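Local structure of peptide ABC transporter, peptide-binding protein (Thermus thermophilus, 2D5W) at residues D22-I27 with A105-V110; L322-T327 with A382-R387. The protein binds oligopeptides, here a pentapeptide, and probably hands them to an ABC transporter for uptake across the membrane. All blocks are in the same frame, centred on the assembly; numbering follows the deposited sequence.

In the fold
Interactions 1 and 2 lie far apart in this single-chain solute-binding protein. Their centres are 42 Å apart and their nearest atoms about 23 Å. They come in series along the chain, interaction 1 first. Interaction 1 is buried, about 17 Å from the centre of the chain. It joins the loop between strand 7-12 and helix 31-40 to helix 101-112. Interaction 2 is at the surface, about 32 Å out. It joins the start of helix 325-333 to the end of helix 374-383, next to strands 394-398 and 401-410. R25, in the turn of interaction 1, packs on a basic side chain of the bound peptide, so this contact borders the peptide site; interaction 2 is surface packing.

Interaction 1: residues D22-I27 with A105-V110; sequences DFLRVI and AFYFEV
The CA atoms of F23 and Y107 are 8.4 Å apart across this contact, and those of L24 and V110 are at nearly the same spacing. Residues 22-25 form a type I beta turn, and 105-110 is a continuous piece of helix. F23 gives the largest share of the turn's side and touches F106, Y107 and V110. Its CG sits between the backbone N and the carbonyl carbon (chi1 69°), and its CB points toward the helix. CD1 of F23 meets CD1 of Y107 at 3.6 Å, with the ring planes 33° apart. The far end of the ring, CZ of F23, reaches CB of V110 at 3.9 Å. CE2 of F23 approaches CE2 of F106 at 4.1 Å, and these rings are turned by 54°. L24 splits its two methyls: CD2 lies 3.8 Å from CE1 of Y107, and CD1 lies as close to CG1 of V110. One water joins the segments. It donates to O of F23 at 2.7 Å and is hydrogen-bonded to OH of Y107, in the plane of that ring. M162 and A157 also pack on both F23 and F106. F23, F106 and Y107 form an aromatic cluster that packs a turn against a helix in the solute-binding fold.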
# COMPACT_ATOMS: atom_id res chain seq x y z
N ASP A 22 -8.52 6.52 10.84
CA ASP A 22 -7.86 7.12 9.67
C ASP A 22 -8.41 6.40 8.43
O ASP A 22 -7.66 5.83 7.64
CB ASP A 22 -6.34 6.90 9.82
CG ASP A 22 -5.53 7.49 8.69
OD1 ASP A 22 -5.85 8.59 8.20
OD2 ASP A 22 -4.52 6.84 8.31
N PHE A 23 -9.73 6.47 8.26
CA PHE A 23 -10.39 5.74 7.18
C PHE A 23 -10.11 6.13 5.74
O PHE A 23 -10.45 5.38 4.83
CB PHE A 23 -11.90 5.62 7.47
CG PHE A 23 -12.67 6.92 7.38
CD1 PHE A 23 -13.07 7.41 6.14
CD2 PHE A 23 -13.04 7.60 8.53
CE1 PHE A 23 -13.85 8.57 6.06
CE2 PHE A 23 -13.82 8.76 8.45
CZ PHE A 23 -14.22 9.24 7.21
N LEU A 24 -9.50 7.29 5.52
CA LEU A 24 -9.14 7.69 4.16
C LEU A 24 -7.64 7.41 3.98
O LEU A 24 -7.08 7.66 2.92
CB LEU A 24 -9.44 9.17 3.91
CG LEU A 24 -10.93 9.53 3.83
CD1 LEU A 24 -11.06 11.02 3.54
CD2 LEU A 24 -11.62 8.71 2.76
N ARG A 25 -7.02 6.88 5.03
CA ARG A 25 -5.60 6.51 5.01
C ARG A 25 -4.67 7.67 4.70
O ARG A 25 -3.60 7.47 4.10
CB ARG A 25 -5.39 5.37 4.00
CG ARG A 25 -6.29 4.18 4.26
CD ARG A 25 -6.21 3.13 3.17
NE ARG A 25 -7.07 1.99 3.46
CZ ARG A 25 -7.21 0.93 2.68
NH1 ARG A 25 -6.54 0.85 1.54
NH2 ARG A 25 -8.02 -0.06 3.04
N VAL A 26 -5.04 8.87 5.13
CA VAL A 26 -4.22 10.04 4.87
C VAL A 26 -3.04 10.17 5.82
O VAL A 26 -2.03 10.77 5.46
CB VAL A 26 -5.06 11.34 4.91
CG1 VAL A 26 -6.25 11.22 3.97
CG2 VAL A 26 -5.52 11.63 6.33
N ILE A 27 -3.15 9.61 7.03
CA ILE A 27 -2.04 9.66 7.98
C ILE A 27 -1.12 8.48 7.73
O ILE A 27 0.10 8.62 7.71
CB ILE A 27 -2.55 9.63 9.44
CG1 ILE A 27 -3.41 10.86 9.71
CG2 ILE A 27 -1.36 9.59 10.40
CD1 ILE A 27 -3.92 10.98 11.12
N ALA A 105 -22.88 8.36 3.08
CA ALA A 105 -22.90 9.79 2.82
C ALA A 105 -21.80 10.48 3.61
O ALA A 105 -21.14 11.40 3.12
CB ALA A 105 -24.26 10.37 3.19
N PHE A 106 -21.61 10.05 4.85
CA PHE A 106 -20.59 10.61 5.72
C PHE A 106 -19.19 10.40 5.13
O PHE A 106 -18.40 11.34 5.04
CB PHE A 106 -20.69 9.97 7.11
CG PHE A 106 -19.56 10.34 8.03
CD1 PHE A 106 -19.32 11.67 8.36
CD2 PHE A 106 -18.73 9.35 8.54
CE1 PHE A 106 -18.26 12.01 9.20
CE2 PHE A 106 -17.67 9.68 9.38
CZ PHE A 106 -17.44 11.01 9.70
N TYR A 107 -18.91 9.17 4.71
CA TYR A 107 -17.62 8.84 4.10
C TYR A 107 -17.35 9.79 2.92
O TYR A 107 -16.25 10.34 2.79
CB TYR A 107 -17.66 7.39 3.61
CG TYR A 107 -16.43 6.92 2.87
CD1 TYR A 107 -15.35 6.35 3.56
CD2 TYR A 107 -16.34 7.02 1.48
CE1 TYR A 107 -14.23 5.90 2.88
CE2 TYR A 107 -15.22 6.57 0.80
CZ TYR A 107 -14.17 6.01 1.50
OH TYR A 107 -13.06 5.56 0.82
N PHE A 108 -18.34 9.96 2.05
CA PHE A 108 -18.18 10.84 0.90
C PHE A 108 -17.98 12.30 1.25
O PHE A 108 -17.20 13.00 0.60
CB PHE A 108 -19.35 10.67 -0.07
CG PHE A 108 -19.12 9.61 -1.10
CD1 PHE A 108 -19.32 8.27 -0.79
CD2 PHE A 108 -18.64 9.94 -2.37
CE1 PHE A 108 -19.04 7.27 -1.72
CE2 PHE A 108 -18.35 8.95 -3.30
CZ PHE A 108 -18.55 7.62 -2.98
N GLU A 109 -18.67 12.78 2.28
CA GLU A 109 -18.52 14.17 2.67
C GLU A 109 -17.09 14.46 3.13
O GLU A 109 -16.52 15.50 2.79
CB GLU A 109 -19.51 14.52 3.78
CG GLU A 109 -19.54 15.99 4.14
CD GLU A 109 -20.68 16.32 5.08
OE1 GLU A 109 -21.85 16.30 4.63
OE2 GLU A 109 -20.42 16.57 6.27
N VAL A 110 -16.51 13.54 3.89
CA VAL A 110 -15.14 13.73 4.36
C VAL A 110 -14.15 13.66 3.20
O VAL A 110 -13.25 14.49 3.09
CB VAL A 110 -14.79 12.68 5.45
CG1 VAL A 110 -13.35 12.85 5.90
CG2 VAL A 110 -15.74 12.83 6.63
O HOH W 1 -10.88 4.80 2.20

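Interaction 2: residues L322-T327 with A382-R387; sequences LNDKRT and AEMGWR
E383 meets R326 at the start of the contact. Its chain is extended beyond CG, and OE1 of E383 stands 3.4 Å from NH2 of R326, a long salt bridge. The carboxylate lies at the guanidinium edge, with the two planes 88° apart. A water adds a second link: it accepts from NH2 of R326 and donates to the backbone O of E383. M384 comes next and buries the most surface. Its CG lies over the centre of one guanidinium face, 3.7 Å from CZ of R326. Its chain then bends at chi3 (-73°), which brings CE of M384 to 3.2 Å from OG1 of T327. The sulfur approaches the D324 carboxylate, with SD of M384 4.0 Å from CG of D324. W386 reaches T327 through another water, which accepts from NE1 of W386 and donates to OG1 of T327, each at 2.8 Å. That hydroxyl is also hydrogen-bonded to O of G321. D324 is the N-cap of helix 325-333. OD1 of D324 accepts from N and NE of R326, while OD2 of D324 accepts from NH1 of R326 at 2.9 Å. This side-on grip on D324 fixes the guanidinium; E383 meets it at NH2 by the longer salt bridge. One arginine faces two carboxylates, which probably favours its charged form, while CG of M384 covers one guanidinium face.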
# COMPACT_ATOMS: atom_id res chain seq x y z
N LEU A 322 19.88 15.23 -8.48
CA LEU A 322 18.91 14.15 -8.52
C LEU A 322 17.77 14.41 -9.50
O LEU A 322 17.07 13.48 -9.90
CB LEU A 322 18.35 13.89 -7.12
CG LEU A 322 19.40 13.51 -6.07
CD1 LEU A 322 18.72 13.19 -4.75
CD2 LEU A 322 20.19 12.31 -6.56
N ASN A 323 17.60 15.66 -9.89
CA ASN A 323 16.55 16.05 -10.83
C ASN A 323 16.94 15.77 -12.28
O ASN A 323 16.11 15.90 -13.19
CB ASN A 323 16.21 17.53 -10.64
CG ASN A 323 17.44 18.43 -10.72
OD1 ASN A 323 18.47 18.16 -10.09
ND2 ASN A 323 17.33 19.51 -11.49
N ASP A 324 18.19 15.38 -12.51
CA ASP A 324 18.69 15.08 -13.85
C ASP A 324 18.65 13.57 -14.05
O ASP A 324 19.22 12.83 -13.25
CB ASP A 324 20.12 15.60 -14.01
CG ASP A 324 20.58 15.65 -15.45
OD1 ASP A 324 20.59 14.60 -16.12
OD2 ASP A 324 20.93 16.75 -15.92
N LYS A 325 18.00 13.10 -15.11
CA LYS A 325 17.91 11.66 -15.34
C LYS A 325 19.27 10.99 -15.42
O LYS A 325 19.40 9.82 -15.07
CB LYS A 325 17.10 11.35 -16.61
CG LYS A 325 17.79 11.67 -17.92
CD LYS A 325 16.94 11.19 -19.10
CE LYS A 325 17.60 11.52 -20.43
NZ LYS A 325 16.75 11.10 -21.58
N ARG A 326 20.29 11.71 -15.89
CA ARG A 326 21.62 11.13 -16.00
C ARG A 326 22.15 10.67 -14.63
O ARG A 326 22.84 9.66 -14.54
CB ARG A 326 22.59 12.13 -16.63
CG ARG A 326 22.34 12.39 -18.11
CD ARG A 326 23.24 13.49 -18.65
NE ARG A 326 22.92 14.78 -18.04
CZ ARG A 326 23.66 15.88 -18.17
NH1 ARG A 326 23.29 17.00 -17.58
NH2 ARG A 326 24.77 15.85 -18.89
N THR A 327 21.81 11.42 -13.59
CA THR A 327 22.25 11.07 -12.24
C THR A 327 21.57 9.79 -11.77
O THR A 327 22.19 8.92 -11.16
CB THR A 327 21.91 12.19 -11.24
OG1 THR A 327 22.42 13.43 -11.74
CG2 THR A 327 22.53 11.89 -9.88
N ALA A 382 30.78 12.10 -14.51
CA ALA A 382 31.86 12.98 -14.94
C ALA A 382 31.31 14.05 -15.87
O ALA A 382 31.73 15.21 -15.83
CB ALA A 382 32.94 12.18 -15.64
N GLU A 383 30.36 13.66 -16.72
CA GLU A 383 29.75 14.59 -17.67
C GLU A 383 29.05 15.74 -16.95
O GLU A 383 28.85 16.81 -17.53
CB GLU A 383 28.75 13.84 -18.55
CG GLU A 383 28.13 14.69 -19.65
CD GLU A 383 27.18 13.89 -20.53
OE1 GLU A 383 26.60 14.48 -21.47
OE2 GLU A 383 27.01 12.68 -20.28
N MET A 384 28.67 15.52 -15.70
CA MET A 384 27.99 16.55 -14.93
C MET A 384 28.89 17.34 -13.98
O MET A 384 28.41 17.99 -13.06
CB MET A 384 26.80 15.95 -14.18
CG MET A 384 25.70 15.47 -15.12
SD MET A 384 24.26 14.78 -14.30
CE MET A 384 24.93 13.20 -13.75
N GLY A 385 30.20 17.26 -14.22
CA GLY A 385 31.15 18.01 -13.42
C GLY A 385 31.75 17.39 -12.17
O GLY A 385 32.61 18.01 -11.54
N TRP A 386 31.31 16.20 -11.80
CA TRP A 386 31.84 15.56 -10.60
C TRP A 386 33.27 15.06 -10.76
O TRP A 386 33.63 14.49 -11.79
CB TRP A 386 30.97 14.36 -10.19
CG TRP A 386 29.56 14.70 -9.82
CD1 TRP A 386 28.46 14.56 -10.61
CD2 TRP A 386 29.10 15.21 -8.57
NE1 TRP A 386 27.33 14.94 -9.91
CE2 TRP A 386 27.70 15.35 -8.66
CE3 TRP A 386 29.74 15.56 -7.37
CZ2 TRP A 386 26.92 15.82 -7.60
CZ3 TRP A 386 28.97 16.04 -6.31
CH2 TRP A 386 27.57 16.16 -6.44
N ARG A 387 34.08 15.29 -9.72
CA ARG A 387 35.46 14.84 -9.68
C ARG A 387 35.74 14.38 -8.25
O ARG A 387 35.32 15.04 -7.30
CB ARG A 387 36.44 15.96 -10.05
CG ARG A 387 36.29 16.46 -11.49
CD ARG A 387 37.60 17.04 -12.01
NE ARG A 387 38.16 18.07 -11.13
CZ ARG A 387 37.55 19.22 -10.84
NH1 ARG A 387 38.14 20.09 -10.03
NH2 ARG A 387 36.37 19.50 -11.36
O HOH W 2 26.28 18.15 -18.36
O HOH W 3 24.58 14.71 -10.55